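Side-chain contact in Non-sulfated chondroitin lyase E66 (Autographa californica nucleopolyhedrovirus, PDB 3VSN), which cleaves non-sulfated chondroitin as a lyase of the viral envelope and is essential for oral infection of the insect host: residues 460-464 against 465-469. Residues are numbered along the deposited sequence; the frame is centred on the assembly and turned at random.
Sequences IGVEP and NSLNN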
# COMPACT_ATOMS: atom_id res chain seq x y z
N ILE A 460 15.84 18.13 -14.16
CA ILE A 460 14.82 17.42 -14.91
C ILE A 460 15.25 17.40 -16.38
O ILE A 460 15.53 18.46 -16.96
CB ILE A 460 13.43 18.09 -14.82
CG1 ILE A 460 12.93 18.13 -13.37
CG2 ILE A 460 12.42 17.38 -15.72
CD1 ILE A 460 11.73 19.04 -13.18
N GLY A 461 15.32 16.21 -16.96
CA GLY A 461 15.70 16.06 -18.35
C GLY A 461 14.91 15.01 -19.09
O GLY A 461 14.36 14.10 -18.47
N VAL A 462 14.83 15.15 -20.41
CA VAL A 462 14.32 14.09 -21.29
C VAL A 462 15.25 14.00 -22.49
O VAL A 462 16.12 14.85 -22.67
CB VAL A 462 12.87 14.35 -21.77
CG1 VAL A 462 11.87 14.27 -20.62
CG2 VAL A 462 12.75 15.67 -22.53
N GLU A 463 15.06 12.96 -23.31
CA GLU A 463 15.80 12.83 -24.57
C GLU A 463 15.77 14.17 -25.32
O GLU A 463 14.70 14.74 -25.51
CB GLU A 463 15.20 11.71 -25.43
CG GLU A 463 15.97 11.39 -26.70
CD GLU A 463 17.31 10.73 -26.44
OE1 GLU A 463 17.44 9.98 -25.44
OE2 GLU A 463 18.24 10.95 -27.24
N PRO A 464 16.95 14.69 -25.72
CA PRO A 464 16.95 15.94 -26.48
C PRO A 464 16.08 15.86 -27.74
O PRO A 464 16.03 14.81 -28.38
CB PRO A 464 18.42 16.11 -26.86
CG PRO A 464 19.16 15.44 -25.74
CD PRO A 464 18.32 14.25 -25.38
N ASN A 465 15.39 16.96 -28.05
CA ASN A 465 14.61 17.11 -29.30
C ASN A 465 13.41 16.18 -29.45
O ASN A 465 12.97 15.91 -30.56
CB ASN A 465 15.54 17.03 -30.52
CG ASN A 465 16.67 18.02 -30.46
OD1 ASN A 465 16.46 19.21 -30.19
ND2 ASN A 465 17.89 17.55 -30.68
N SER A 466 12.87 15.73 -28.32
CA SER A 466 11.85 14.68 -28.30
C SER A 466 10.43 15.17 -28.00
O SER A 466 9.48 14.39 -28.09
CB SER A 466 12.23 13.63 -27.26
OG SER A 466 12.24 14.20 -25.96
N LEU A 467 10.28 16.44 -27.63
CA LEU A 467 8.99 16.92 -27.13
C LEU A 467 8.12 17.68 -28.15
O LEU A 467 7.06 18.18 -27.79
CB LEU A 467 9.16 17.76 -25.86
CG LEU A 467 9.75 17.03 -24.65
CD1 LEU A 467 9.94 18.00 -23.49
CD2 LEU A 467 8.90 15.84 -24.23
N ASN A 468 8.57 17.75 -29.41
CA ASN A 468 7.81 18.43 -30.46
C ASN A 468 7.41 19.86 -30.02
O ASN A 468 6.24 20.25 -30.10
CB ASN A 468 6.57 17.60 -30.86
CG ASN A 468 5.87 18.14 -32.10
OD1 ASN A 468 6.50 18.74 -32.97
ND2 ASN A 468 4.57 17.91 -32.18
N ASN A 469 8.41 20.60 -29.54
CA ASN A 469 8.25 21.99 -29.08
C ASN A 469 7.13 22.21 -28.06
O ASN A 469 6.49 23.27 -28.04
CB ASN A 469 8.12 22.95 -30.27
CG ASN A 469 9.25 22.80 -31.27
OD1 ASN A 469 9.02 22.51 -32.45
ND2 ASN A 469 10.49 22.97 -30.80
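Ser466 turns its hydroxyl back across the bend onto the carbonyl of Glu463, and the 2.6 Å from Ser466 OG to Glu463 O marks a short hydrogen bond with the serine as donor. The approach is bent at the acceptor: the C=O...OG angle is 140°, and OG stands 21° off the carbonyl plane. A chi1 of 63° sets OG between the serine's own backbone N and carbonyl carbon, which swings it toward the preceding residues. The backbone bond from Ser466 N to the same Glu463 O is weak, at 3.5 Å, so the hydroxyl is the firmer of the two grips on this oxygen. Asn438 ND2 also hydrogen-bonds to Ser466 OG, tying the bend to the neighbouring loop.

Glu463 to Ser466 form a type II beta turn, with Pro464 and Asn465 at its two central positions; the positive phi of Asn465 fits the third position of such a turn, where asparagine is readily tolerated. The turn carries the chain out of strand 452-461, in the antiparallel seven-stranded sheet of the beta-sandwich region, toward strand 472-480 of another sheet, well away from the catalytic residues.

On the inward side of the turn, facing helix 542-546, Val462 and Leu467 meet tip to tip, Val462 CG2 lying 3.8 Å from Leu467 CD1. The same valine methyl, CG2, also lies 3.8 Å from Ser466 OG, so it touches the hydroxyl and the leucine at once. Both apolar residues are buried: Tyr546 packs on Val462, Phe542 and Met545 of helix 542-546 pack on Leu467, and Gln392 touches both. Leu467 N is hydrogen-bonded to Tyr546 OH, which ties the chain just past the turn to that helix, while the carboxylate of Glu463 leads away from the serine.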